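Local coordinates for protein monopolin complex subunit CSM1 (Candida glabrata, PDB 6MJC) that probably helps recruit the monopolin complex to the kinetochore during chromosome segregation by binding a segment of the kinetochore protein Dsn1, at residues I8-D11 with L12-L16; Y25-T29 with G30-D34; E77-Q80 with E81-K85; L98-L101 with N102-Y105; I106-S109 with K110-K114. All coordinates share one frame; numbering follows the deposited sequence.

Contact 1 of 5, residues I8-D11 with L12-L16; sequences IIKD and LFEHL
The backbone oxygen of D11 accepts a hydrogen bond from the side chain of H15: ND1 of H15 donates to O of D11 over 2.8 Å, close to the line of the carbonyl bond. The imidazole meets that oxygen edge-on, the acceptor 17° out of the ring plane. H15 N bonds to O of L12, and N of L16 to O of F13, which closes a type I turn from F13 to L16. E14 crosses the same D11 carbonyl. Its CG is held between the backbone N and the carbonyl carbon (chi1 65°), which lays the chain across that group, with CG of E14 3.0 Å from O of D11. The carboxylates of E14 and D11 then run side by side, their planes 12° apart and OD1 of D11 3.8 Å from OE1 of E14. K10 probably offsets this crowding of like charge: NZ of K10 makes a long salt bridge of 3.9 Å to OD1 of D11 and stays 4.6 Å from OE2 of E14. F13 faces the other way, into the core, where it meets Y46 and L48 of strand 44-52 and L101 of helix 101-113, while K10 lies along L31 and F33 of strand 30-37.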
loop_
_atom_site.group_PDB
_atom_site.type_symbol
_atom_site.label_atom_id
_atom_site.label_comp_id
_atom_site.label_asym_id
_atom_site.label_seq_id
_atom_site.Cartn_x
_atom_site.Cartn_y
_atom_site.Cartn_z
ATOM N N ILE A 8 6.434 -14.574 0.759
ATOM C CA ILE A 8 7.751 -14.209 1.266
ATOM C C ILE A 8 7.903 -12.694 1.335
ATOM O O ILE A 8 8.368 -12.147 2.343
ATOM C CB ILE A 8 8.842 -14.842 0.387
ATOM C CG1 ILE A 8 8.755 -16.372 0.489
ATOM C CG2 ILE A 8 10.218 -14.318 0.797
ATOM C CD1 ILE A 8 9.561 -17.103 -0.569
ATOM N N ILE A 9 7.510 -11.989 0.266
ATOM C CA ILE A 9 7.657 -10.532 0.244
ATOM C C ILE A 9 6.812 -9.891 1.332
ATOM O O ILE A 9 7.263 -8.967 2.021
ATOM C CB ILE A 9 7.337 -9.972 -1.158
ATOM C CG1 ILE A 9 8.426 -10.512 -2.097
ATOM C CG2 ILE A 9 7.246 -8.490 -1.105
ATOM C CD1 ILE A 9 8.830 -9.571 -3.181
ATOM N N LYS A 10 5.554 -10.320 1.455
ATOM C CA LYS A 10 4.678 -9.810 2.507
ATOM C C LYS A 10 5.308 -9.990 3.884
ATOM O O LYS A 10 5.350 -9.050 4.689
ATOM C CB LYS A 10 3.319 -10.519 2.459
ATOM C CG LYS A 10 2.408 -10.218 3.653
ATOM C CD LYS A 10 1.696 -11.474 4.150
ATOM C CE LYS A 10 1.199 -11.309 5.584
ATOM N NZ LYS A 10 0.653 -12.592 6.131
ATOM N N ASP A 11 5.755 -11.213 4.181
ATOM C CA ASP A 11 6.303 -11.521 5.505
ATOM C C ASP A 11 7.460 -10.594 5.856
ATOM O O ASP A 11 7.636 -10.200 7.014
ATOM C CB ASP A 11 6.769 -12.978 5.554
ATOM C CG ASP A 11 5.630 -13.942 5.646
ATOM O OD1 ASP A 11 4.484 -13.464 5.766
ATOM O OD2 ASP A 11 5.883 -15.166 5.590
ATOM N N LEU A 12 8.308 -10.296 4.885
ATOM C CA LEU A 12 9.378 -9.355 5.148
ATOM C C LEU A 12 8.838 -7.934 5.245
ATOM O O LEU A 12 9.284 -7.163 6.096
ATOM C CB LEU A 12 10.446 -9.492 4.074
ATOM C CG LEU A 12 11.010 -10.924 3.958
ATOM C CD1 LEU A 12 12.138 -10.758 2.873
ATOM C CD2 LEU A 12 11.477 -11.621 5.196
ATOM N N PHE A 13 7.842 -7.578 4.422
ATOM C CA PHE A 13 7.329 -6.208 4.453
ATOM C C PHE A 13 6.775 -5.852 5.832
ATOM O O PHE A 13 7.001 -4.735 6.334
ATOM C CB PHE A 13 6.256 -5.999 3.381
ATOM C CG PHE A 13 5.912 -4.545 3.169
ATOM C CD1 PHE A 13 6.631 -3.776 2.292
ATOM C CD2 PHE A 13 4.913 -3.953 3.888
ATOM C CE1 PHE A 13 6.362 -2.463 2.115
ATOM C CE2 PHE A 13 4.622 -2.622 3.731
ATOM C CZ PHE A 13 5.354 -1.864 2.833
ATOM N N GLU A 14 6.130 -6.820 6.500
ATOM C CA GLU A 14 5.505 -6.574 7.791
ATOM C C GLU A 14 6.506 -6.281 8.885
ATOM O O GLU A 14 6.108 -5.785 9.941
ATOM C CB GLU A 14 4.631 -7.766 8.214
ATOM C CG GLU A 14 5.334 -9.075 8.480
ATOM C CD GLU A 14 4.353 -10.200 8.789
ATOM O OE1 GLU A 14 4.798 -11.359 8.955
ATOM O OE2 GLU A 14 3.137 -9.915 8.866
ATOM N N HIS A 15 7.781 -6.633 8.699
ATOM C CA HIS A 15 8.783 -6.403 9.723
ATOM C C HIS A 15 9.671 -5.204 9.401
ATOM O O HIS A 15 10.713 -5.027 10.048
ATOM C CB HIS A 15 9.651 -7.655 9.896
ATOM C CG HIS A 15 8.931 -8.836 10.488
ATOM N ND1 HIS A 15 8.435 -9.868 9.720
ATOM C CD2 HIS A 15 8.590 -9.126 11.765
ATOM C CE1 HIS A 15 7.846 -10.755 10.503
ATOM N NE2 HIS A 15 7.931 -10.331 11.749
ATOM N N LEU A 16 9.326 -4.416 8.383
ATOM C CA LEU A 16 10.112 -3.234 8.052
ATOM C C LEU A 16 9.998 -2.190 9.156
ATOM O O LEU A 16 9.005 -2.133 9.875
ATOM C CB LEU A 16 9.637 -2.628 6.736
ATOM C CG LEU A 16 10.020 -3.371 5.461
ATOM C CD1 LEU A 16 9.352 -2.733 4.262
ATOM C CD2 LEU A 16 11.501 -3.382 5.282
#

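Contact 2 of 5, residues Y25-T29 with G30-D34; sequences YEDDT and GLWFD
Y25 and W32 form the first shell, a hydrogen-bonded antiparallel pair whose side chains lie alongside each other and point the same way. Their rings are nearly parallel, 5° apart, yet slid so far that they barely overlap; CB of W32 sits over the tyrosine face, 3.6 Å from its centroid, in a CH-pi contact. OH of Y25 reaches over the indole, 3.5 Å from CG of W32. The indole edge is fixed from the turn, where NE1 of W32 donates to OG1 of T29 (2.9 Å) near the ring plane. That hydroxyl in turn donates a hydrogen bond to OD1 of D27, which also accepts one from N of G30 at 3.3 Å. D27 can serve both because chi1 of 69° folds its carboxylate back over the turn, and N of D27 closes the hairpin on O of G30. OD2 of D27 bonds to a polar side chain of the bound peptide, as does OH of Y25, which also bonds to K47. This linked set of donors and acceptors probably orders this end of the hairpin for its ligand.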
loop_
_atom_site.group_PDB
_atom_site.type_symbol
_atom_site.label_atom_id
_atom_site.label_comp_id
_atom_site.label_asym_id
_atom_site.label_seq_id
_atom_site.Cartn_x
_atom_site.Cartn_y
_atom_site.Cartn_z
ATOM N N TYR A 25 -5.662 -10.463 4.317
ATOM C CA TYR A 25 -6.503 -11.476 3.689
ATOM C C TYR A 25 -5.922 -11.904 2.354
ATOM O O TYR A 25 -5.218 -11.139 1.691
ATOM C CB TYR A 25 -7.963 -10.955 3.481
ATOM C CG TYR A 25 -8.183 -9.823 2.480
ATOM C CD1 TYR A 25 -8.105 -8.481 2.868
ATOM C CD2 TYR A 25 -8.450 -10.100 1.151
ATOM C CE1 TYR A 25 -8.301 -7.448 1.964
ATOM C CE2 TYR A 25 -8.644 -9.072 0.223
ATOM C CZ TYR A 25 -8.551 -7.754 0.637
ATOM O OH TYR A 25 -8.772 -6.708 -0.253
ATOM N N GLU A 26 -6.296 -13.100 1.925
ATOM C CA GLU A 26 -6.000 -13.577 0.578
ATOM C C GLU A 26 -7.298 -13.936 -0.124
ATOM O O GLU A 26 -8.102 -14.698 0.404
ATOM C CB GLU A 26 -5.082 -14.793 0.636
ATOM C CG GLU A 26 -4.541 -15.226 -0.676
ATOM C CD GLU A 26 -3.443 -16.244 -0.500
ATOM O OE1 GLU A 26 -2.904 -16.704 -1.518
ATOM O OE2 GLU A 26 -3.119 -16.583 0.656
ATOM N N ASP A 27 -7.503 -13.406 -1.341
ATOM C CA ASP A 27 -8.686 -13.736 -2.125
ATOM C C ASP A 27 -8.186 -14.206 -3.494
ATOM O O ASP A 27 -7.021 -14.590 -3.699
ATOM C CB ASP A 27 -9.714 -12.566 -2.170
ATOM C CG ASP A 27 -9.250 -11.344 -2.976
ATOM O OD1 ASP A 27 -8.201 -11.350 -3.631
ATOM O OD2 ASP A 27 -9.973 -10.341 -2.961
ATOM N N ASP A 28 -9.082 -14.209 -4.478
ATOM C CA ASP A 28 -8.718 -14.702 -5.804
ATOM C C ASP A 28 -7.673 -13.809 -6.466
ATOM O O ASP A 28 -6.775 -14.299 -7.165
ATOM C CB ASP A 28 -9.956 -14.818 -6.701
ATOM C CG ASP A 28 -10.686 -16.129 -6.514
ATOM O OD1 ASP A 28 -10.359 -16.859 -5.551
ATOM O OD2 ASP A 28 -11.582 -16.427 -7.326
ATOM N N THR A 29 -7.762 -12.502 -6.244
ATOM C CA THR A 29 -6.868 -11.562 -6.907
ATOM C C THR A 29 -5.445 -11.622 -6.341
ATOM O O THR A 29 -4.487 -11.344 -7.064
ATOM C CB THR A 29 -7.422 -10.145 -6.756
ATOM O OG1 THR A 29 -7.310 -9.764 -5.387
ATOM C CG2 THR A 29 -8.907 -10.050 -7.214
ATOM N N GLY A 30 -5.282 -11.924 -5.057
ATOM C CA GLY A 30 -3.948 -11.971 -4.482
ATOM C C GLY A 30 -3.982 -11.780 -2.972
ATOM O O GLY A 30 -4.970 -12.087 -2.319
ATOM N N LEU A 31 -2.874 -11.286 -2.444
ATOM C CA LEU A 31 -2.640 -11.171 -1.014
ATOM C C LEU A 31 -2.639 -9.705 -0.655
ATOM O O LEU A 31 -1.934 -8.919 -1.298
ATOM C CB LEU A 31 -1.310 -11.825 -0.627
ATOM C CG LEU A 31 -0.879 -11.561 0.808
ATOM C CD1 LEU A 31 -1.834 -12.148 1.807
ATOM C CD2 LEU A 31 0.543 -12.126 1.015
ATOM N N TRP A 32 -3.480 -9.330 0.320
ATOM C CA TRP A 32 -3.749 -7.946 0.650
ATOM C C TRP A 32 -3.527 -7.715 2.124
ATOM O O TRP A 32 -3.812 -8.588 2.947
ATOM C CB TRP A 32 -5.216 -7.531 0.296
ATOM C CG TRP A 32 -5.509 -7.604 -1.149
ATOM C CD1 TRP A 32 -5.744 -8.743 -1.893
ATOM C CD2 TRP A 32 -5.570 -6.519 -2.043
ATOM N NE1 TRP A 32 -5.973 -8.411 -3.195
ATOM C CE2 TRP A 32 -5.866 -7.050 -3.325
ATOM C CE3 TRP A 32 -5.379 -5.141 -1.905
ATOM C CZ2 TRP A 32 -6.021 -6.242 -4.453
ATOM C CZ3 TRP A 32 -5.526 -4.338 -3.036
ATOM C CH2 TRP A 32 -5.836 -4.893 -4.289
ATOM N N PHE A 33 -3.053 -6.510 2.477
ATOM C CA PHE A 33 -2.995 -6.205 3.899
ATOM C C PHE A 33 -3.058 -4.719 4.187
ATOM O O PHE A 33 -2.627 -3.898 3.382
ATOM C CB PHE A 33 -1.754 -6.755 4.561
ATOM C CG PHE A 33 -0.486 -6.425 3.871
ATOM C CD1 PHE A 33 -0.029 -7.248 2.864
ATOM C CD2 PHE A 33 0.276 -5.338 4.238
ATOM C CE1 PHE A 33 1.151 -6.996 2.224
ATOM C CE2 PHE A 33 1.497 -5.084 3.606
ATOM C CZ PHE A 33 1.924 -5.909 2.593
ATOM N N ASP A 34 -3.615 -4.393 5.349
ATOM C CA ASP A 34 -3.752 -3.011 5.788
ATOM C C ASP A 34 -2.494 -2.667 6.566
ATOM O O ASP A 34 -1.999 -3.490 7.340
ATOM C CB ASP A 34 -4.951 -2.819 6.704
ATOM C CG ASP A 34 -6.219 -2.553 5.954
ATOM O OD1 ASP A 34 -6.236 -2.668 4.715
ATOM O OD2 ASP A 34 -7.210 -2.218 6.622
#

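Contact 3 of 5, residues E77-Q80 with E81-K85; sequences EELQ and ELQKK
E81 opens the second half of the alpha helix 76-85, its CG lying 3.5 Å from O of E77, the carbonyl that its own N-H uses one turn back. With chi1 and chi2 both at -70°, its chain bends, and OE2 of E81 meets NZ of K84 in a long salt bridge of 3.7 Å along the exposed flank. L82 is the buried member: its CG stands 3.3 Å from O of E78 and its side chain packs on F91 and R74, the latter also salt-bridged to E78. On the next position Q83 repeats the i to i+4 pattern, N of Q83 bonding to O of L79 over 2.9 Å; its side chain crosses that of L79, and both touch F91. K84 has a slacker hold, a weak bond of 3.3 Å from its N to O of Q80. At K85 the backbone N turns to O of L82, an i to i+3 bond in the last turn, while its side chain leaves the helix: NZ of K85 is hydrogen-bonded to the backbone oxygen of L112.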
loop_
_atom_site.group_PDB
_atom_site.type_symbol
_atom_site.label_atom_id
_atom_site.label_comp_id
_atom_site.label_asym_id
_atom_site.label_seq_id
_atom_site.Cartn_x
_atom_site.Cartn_y
_atom_site.Cartn_z
ATOM N N GLU A 77 -7.457 17.593 10.162
ATOM C CA GLU A 77 -6.168 18.233 10.416
ATOM C C GLU A 77 -5.012 17.317 10.035
ATOM O O GLU A 77 -3.987 17.776 9.515
ATOM C CB GLU A 77 -6.030 18.639 11.881
ATOM C CG GLU A 77 -4.604 19.116 12.193
ATOM C CD GLU A 77 -4.500 19.877 13.487
ATOM O OE1 GLU A 77 -5.092 19.426 14.488
ATOM O OE2 GLU A 77 -3.833 20.934 13.497
ATOM N N GLU A 78 -5.137 16.018 10.311
ATOM C CA GLU A 78 -4.069 15.107 9.931
ATOM C C GLU A 78 -3.935 15.047 8.413
ATOM O O GLU A 78 -2.823 14.983 7.872
ATOM C CB GLU A 78 -4.320 13.704 10.506
ATOM C CG GLU A 78 -4.266 13.649 12.024
ATOM C CD GLU A 78 -4.857 12.365 12.604
ATOM O OE1 GLU A 78 -4.746 12.183 13.833
ATOM O OE2 GLU A 78 -5.433 11.536 11.838
ATOM N N LEU A 79 -5.057 15.019 7.705
ATOM C CA LEU A 79 -4.985 14.984 6.253
ATOM C C LEU A 79 -4.315 16.244 5.709
ATOM O O LEU A 79 -3.508 16.173 4.769
ATOM C CB LEU A 79 -6.386 14.842 5.677
ATOM C CG LEU A 79 -6.454 14.628 4.170
ATOM C CD1 LEU A 79 -5.671 13.456 3.739
ATOM C CD2 LEU A 79 -7.948 14.522 3.837
ATOM N N GLN A 80 -4.649 17.407 6.271
ATOM C CA GLN A 80 -4.002 18.644 5.843
ATOM C C GLN A 80 -2.490 18.562 6.006
ATOM O O GLN A 80 -1.748 18.955 5.099
ATOM C CB GLN A 80 -4.537 19.842 6.622
ATOM C CG GLN A 80 -5.997 20.208 6.387
ATOM C CD GLN A 80 -6.377 21.541 7.056
ATOM O OE1 GLN A 80 -7.381 21.636 7.765
ATOM N NE2 GLN A 80 -5.574 22.570 6.819
ATOM N N GLU A 81 -2.012 18.054 7.151
ATOM C CA GLU A 81 -0.569 17.933 7.378
ATOM C C GLU A 81 0.039 16.973 6.378
ATOM O O GLU A 81 1.097 17.243 5.806
ATOM C CB GLU A 81 -0.295 17.461 8.804
ATOM C CG GLU A 81 -0.620 18.513 9.868
ATOM C CD GLU A 81 0.361 19.672 9.834
ATOM O OE1 GLU A 81 1.506 19.461 9.392
ATOM O OE2 GLU A 81 -0.015 20.780 10.247
ATOM N N LEU A 82 -0.616 15.844 6.145
ATOM C CA LEU A 82 -0.053 14.875 5.217
ATOM C C LEU A 82 0.023 15.451 3.804
ATOM O O LEU A 82 0.970 15.165 3.067
ATOM C CB LEU A 82 -0.897 13.591 5.208
ATOM C CG LEU A 82 -0.757 12.753 6.474
ATOM C CD1 LEU A 82 -1.793 11.629 6.493
ATOM C CD2 LEU A 82 0.652 12.194 6.598
ATOM N N GLN A 83 -0.971 16.247 3.399
ATOM C CA GLN A 83 -0.997 16.775 2.041
ATOM C C GLN A 83 0.124 17.766 1.789
ATOM O O GLN A 83 0.506 17.954 0.629
ATOM C CB GLN A 83 -2.343 17.414 1.751
ATOM C CG GLN A 83 -3.375 16.315 1.557
ATOM C CD GLN A 83 -4.696 16.828 1.115
ATOM O OE1 GLN A 83 -5.338 17.595 1.815
ATOM N NE2 GLN A 83 -5.117 16.414 -0.068
ATOM N N LYS A 84 0.659 18.390 2.843
ATOM C CA LYS A 84 1.829 19.243 2.675
ATOM C C LYS A 84 3.071 18.409 2.448
ATOM O O LYS A 84 3.976 18.815 1.712
ATOM C CB LYS A 84 2.059 20.112 3.908
ATOM C CG LYS A 84 1.041 21.167 4.208
ATOM C CD LYS A 84 1.456 21.946 5.493
ATOM C CE LYS A 84 0.258 22.562 6.209
ATOM N NZ LYS A 84 0.622 23.159 7.531
ATOM N N LYS A 85 3.132 17.237 3.071
ATOM C CA LYS A 85 4.386 16.503 3.165
ATOM C C LYS A 85 4.519 15.501 2.038
ATOM O O LYS A 85 5.629 15.268 1.548
ATOM C CB LYS A 85 4.492 15.765 4.512
ATOM C CG LYS A 85 4.564 16.688 5.724
ATOM C CD LYS A 85 5.214 16.036 6.952
ATOM C CE LYS A 85 4.229 15.256 7.796
ATOM N NZ LYS A 85 4.852 14.770 9.060
#

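Contact 4 of 5, residues L98-L101 with N102-Y105; sequences LRSL and NQFY
S100 and F104 are joined through the backbone, with N of F104 bonded to O of S100 at 2.9 Å, and N of Y105 repeats the step onto O of L101 at the same length. Water carries the turn before these. One molecule donates to O of L98 and accepts from N of N102 (water oxygen to N of N102, 2.9 Å); a second does likewise between O of R99 and N of Q103. Both waters thus stand in for direct i to i+4 bonds where 3-10 geometry passes into alpha helix. Apolar contact is slight: CD1 of L101 lies 4.2 Å from CD2 of F104. The phenyl ring points inward, CG anti to its backbone N (chi1 161°), and there meets Y67, F96 and, edge-to-face, Y46. The polar ends turn to the bound peptide: OG of S100 and OE1 of Q103 bond to its backbone, and NH2 of R99 pairs with an acidic side chain of it in a salt bridge, while F104 touches an aromatic one. This is the start of a helix that forms part of a peptide-binding surface.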
loop_
_atom_site.group_PDB
_atom_site.type_symbol
_atom_site.label_atom_id
_atom_site.label_comp_id
_atom_site.label_asym_id
_atom_site.label_seq_id
_atom_site.Cartn_x
_atom_site.Cartn_y
_atom_site.Cartn_z
ATOM N N LEU A 98 6.721 -4.891 -8.670
ATOM C CA LEU A 98 7.350 -5.285 -7.423
ATOM C C LEU A 98 8.736 -4.673 -7.298
ATOM O O LEU A 98 9.187 -4.344 -6.197
ATOM C CB LEU A 98 7.414 -6.803 -7.397
ATOM C CG LEU A 98 7.348 -7.508 -6.069
ATOM C CD1 LEU A 98 6.180 -7.139 -5.303
ATOM C CD2 LEU A 98 7.318 -9.010 -6.396
ATOM N N ARG A 99 9.442 -4.527 -8.421
ATOM C CA ARG A 99 10.781 -3.964 -8.343
ATOM C C ARG A 99 10.820 -2.527 -7.836
ATOM O O ARG A 99 11.918 -2.019 -7.559
ATOM C CB ARG A 99 11.466 -4.006 -9.713
ATOM C CG ARG A 99 10.624 -3.472 -10.838
ATOM C CD ARG A 99 11.383 -3.403 -12.155
ATOM N NE ARG A 99 10.437 -3.216 -13.247
ATOM C CZ ARG A 99 10.075 -2.037 -13.729
ATOM N NH1 ARG A 99 10.597 -0.924 -13.225
ATOM N NH2 ARG A 99 9.192 -1.974 -14.712
ATOM N N SER A 100 9.691 -1.833 -7.816
ATOM C CA SER A 100 9.570 -0.486 -7.239
ATOM C C SER A 100 9.096 -0.454 -5.797
ATOM O O SER A 100 8.876 0.637 -5.253
ATOM C CB SER A 100 8.623 0.360 -8.101
ATOM O OG SER A 100 9.254 0.607 -9.360
ATOM N N LEU A 101 8.901 -1.603 -5.156
ATOM C CA LEU A 101 8.369 -1.569 -3.799
ATOM C C LEU A 101 9.346 -0.891 -2.840
ATOM O O LEU A 101 8.927 -0.125 -1.953
ATOM C CB LEU A 101 8.057 -2.992 -3.362
ATOM C CG LEU A 101 7.432 -3.146 -1.980
ATOM C CD1 LEU A 101 6.125 -2.448 -1.844
ATOM C CD2 LEU A 101 7.254 -4.651 -1.653
ATOM N N ASN A 102 10.622 -1.137 -3.012
ATOM C CA ASN A 102 11.634 -0.471 -2.191
ATOM C C ASN A 102 11.572 1.047 -2.375
ATOM O O ASN A 102 11.550 1.804 -1.395
ATOM C CB ASN A 102 13.017 -1.007 -2.535
ATOM C CG ASN A 102 14.098 -0.457 -1.615
ATOM O OD1 ASN A 102 15.110 0.077 -2.072
ATOM N ND2 ASN A 102 13.873 -0.548 -0.310
ATOM N N GLN A 103 11.524 1.517 -3.632
ATOM C CA GLN A 103 11.401 2.954 -3.874
ATOM C C GLN A 103 10.153 3.515 -3.192
ATOM O O GLN A 103 10.173 4.624 -2.650
ATOM C CB GLN A 103 11.363 3.245 -5.379
ATOM C CG GLN A 103 12.607 2.869 -6.169
ATOM C CD GLN A 103 12.419 3.098 -7.661
ATOM O OE1 GLN A 103 11.873 4.118 -8.085
ATOM N NE2 GLN A 103 12.854 2.139 -8.460
ATOM N N PHE A 104 9.047 2.777 -3.251
ATOM C CA PHE A 104 7.798 3.217 -2.636
ATOM C C PHE A 104 7.956 3.363 -1.130
ATOM O O PHE A 104 7.600 4.389 -0.553
ATOM C CB PHE A 104 6.690 2.214 -2.907
ATOM C CG PHE A 104 5.517 2.360 -1.957
ATOM C CD1 PHE A 104 4.538 3.286 -2.194
ATOM C CD2 PHE A 104 5.429 1.603 -0.799
ATOM C CE1 PHE A 104 3.476 3.437 -1.320
ATOM C CE2 PHE A 104 4.373 1.749 0.080
ATOM C CZ PHE A 104 3.404 2.688 -0.164
ATOM N N TYR A 105 8.561 2.358 -0.483
ATOM C CA TYR A 105 8.700 2.391 0.967
ATOM C C TYR A 105 9.614 3.533 1.393
ATOM O O TYR A 105 9.339 4.230 2.370
ATOM C CB TYR A 105 9.233 1.047 1.476
ATOM C CG TYR A 105 9.738 1.099 2.907
ATOM C CD1 TYR A 105 8.853 1.058 3.994
ATOM C CD2 TYR A 105 11.073 1.195 3.161
ATOM C CE1 TYR A 105 9.351 1.109 5.304
ATOM C CE2 TYR A 105 11.590 1.227 4.472
ATOM C CZ TYR A 105 10.708 1.193 5.528
ATOM O OH TYR A 105 11.256 1.238 6.788
HETATM O O HOH W 1 11.576 -3.460 -4.491
HETATM O O HOH W 2 12.615 -0.326 -5.765
#

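Contact 5 of 5, residues I106-S109 with K110-K114; sequences IKMS and KSLNK
K107 and S111 form the tight part of the contact. OG of S111 donates to O of K107 over 2.7 Å from above the carbonyl plane, 37° out of it, while N of S111 reaches the same oxygen at 2.9 Å from the opposite face. With chi1 at -58°, OG lies beside its own backbone N, placing both donors of S111 within range of one acceptor; the buried hydroxyl is thereby satisfied inside the helix. On the neighbouring inward side M108 and L112 pack obliquely, CG of M108 3.9 Å from CD1 of L112, against M44 of strand 44-52. The outer side is looser. K110 runs extended alongside I106, its CE 3.8 Å from CG2 of I106, an aliphatic contact that leads the exposed amine away from the backbone. N113 is held to S109 by a longer bond, 3.3 Å from N of N113 to O of S109, bent to 139°, and the backbone bonds of K114 N to O of K110 and O of S111 are weak. The pattern is that of an amphipathic C-terminal helix, with a serine hydroxyl doubling a main-chain bond on its buried side.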
loop_
_atom_site.group_PDB
_atom_site.type_symbol
_atom_site.label_atom_id
_atom_site.label_comp_id
_atom_site.label_asym_id
_atom_site.label_seq_id
_atom_site.Cartn_x
_atom_site.Cartn_y
_atom_site.Cartn_z
ATOM N N ILE A 106 10.696 3.752 0.658
ATOM C CA ILE A 106 11.611 4.845 0.973
ATOM C C ILE A 106 10.926 6.195 0.810
ATOM O O ILE A 106 11.082 7.081 1.655
ATOM C CB ILE A 106 12.854 4.769 0.087
ATOM C CG1 ILE A 106 13.666 3.515 0.406
ATOM C CG2 ILE A 106 13.731 6.022 0.296
ATOM C CD1 ILE A 106 14.823 3.259 -0.518
ATOM N N LYS A 107 10.222 6.396 -0.307
ATOM C CA LYS A 107 9.490 7.647 -0.549
ATOM C C LYS A 107 8.483 7.912 0.558
ATOM O O LYS A 107 8.399 9.027 1.105
ATOM C CB LYS A 107 8.776 7.569 -1.899
ATOM C CG LYS A 107 7.868 8.754 -2.273
ATOM C CD LYS A 107 8.635 10.047 -2.337
ATOM C CE LYS A 107 9.407 10.182 -3.623
ATOM N NZ LYS A 107 9.921 11.579 -3.754
ATOM N N MET A 108 7.714 6.888 0.924
ATOM C CA MET A 108 6.725 7.075 1.987
ATOM C C MET A 108 7.411 7.413 3.301
ATOM O O MET A 108 6.981 8.319 4.023
ATOM C CB MET A 108 5.853 5.831 2.153
ATOM C CG MET A 108 4.812 5.948 3.260
ATOM S SD MET A 108 3.451 7.023 2.877
ATOM C CE MET A 108 2.589 5.971 1.712
ATOM N N SER A 109 8.495 6.705 3.625
ATOM C CA SER A 109 9.132 6.899 4.907
ATOM C C SER A 109 9.745 8.288 4.988
ATOM O O SER A 109 9.606 8.979 6.001
ATOM C CB SER A 109 10.180 5.804 5.122
ATOM O OG SER A 109 10.662 5.874 6.452
ATOM N N LYS A 110 10.368 8.741 3.907
ATOM C CA LYS A 110 10.995 10.051 3.934
ATOM C C LYS A 110 9.950 11.153 3.951
ATOM O O LYS A 110 10.134 12.175 4.618
ATOM C CB LYS A 110 11.905 10.226 2.730
ATOM C CG LYS A 110 13.223 9.439 2.820
ATOM C CD LYS A 110 14.141 9.748 1.638
ATOM C CE LYS A 110 15.477 9.000 1.766
ATOM N NZ LYS A 110 16.332 9.128 0.548
ATOM N N SER A 111 8.868 10.977 3.193
ATOM C CA SER A 111 7.825 11.992 3.138
ATOM C C SER A 111 7.205 12.189 4.510
ATOM O O SER A 111 6.979 13.328 4.936
ATOM C CB SER A 111 6.771 11.612 2.106
ATOM O OG SER A 111 7.345 11.447 0.817
ATOM N N LEU A 112 6.960 11.094 5.238
ATOM C CA LEU A 112 6.350 11.233 6.561
ATOM C C LEU A 112 7.280 11.903 7.554
ATOM O O LEU A 112 6.789 12.539 8.489
ATOM C CB LEU A 112 5.914 9.883 7.129
ATOM C CG LEU A 112 4.832 9.183 6.341
ATOM C CD1 LEU A 112 4.646 7.715 6.724
ATOM C CD2 LEU A 112 3.509 9.944 6.555
ATOM N N ASN A 113 8.606 11.768 7.391
ATOM C CA ASN A 113 9.564 12.339 8.344
ATOM C C ASN A 113 9.820 13.821 8.109
ATOM O O ASN A 113 10.216 14.527 9.042
ATOM C CB ASN A 113 10.909 11.606 8.265
ATOM C CG ASN A 113 10.944 10.353 9.097
ATOM O OD1 ASN A 113 10.166 10.201 10.038
ATOM N ND2 ASN A 113 11.851 9.439 8.757
ATOM N N LYS A 114 9.603 14.298 6.888
ATOM C CA LYS A 114 9.933 15.666 6.507
ATOM C C LYS A 114 9.823 16.700 7.622
ATOM O O LYS A 114 8.735 17.195 7.909
ATOM C CB LYS A 114 9.025 16.108 5.349
ATOM C CG LYS A 114 9.614 15.987 3.961
ATOM C CD LYS A 114 8.624 16.465 2.889
ATOM C CE LYS A 114 9.201 16.309 1.491
ATOM N NZ LYS A 114 8.334 16.935 0.449
#

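The five contacts show how local turns combine into one binding domain. Contact 1 lies between two others: its K10 packs on L31 of contact 2, CD to CD2 at 3.4 Å, and its I9 packs on L98 of contact 4, CD1 to CD2 at 3.6 Å. Contacts 2 and 4 do not touch, their nearest atoms about 7 Å apart, yet both meet the bound peptide, which they contact from the hairpin and from the helix start. Contact 5 continues the helix of contact 4 and reaches that peptide through a weak, long ion pair of K107. Contact 3, its centre about 27 Å from that of contact 1, meets contact 5 at L82 and L112, CD2 to CD2 at 3.6 Å.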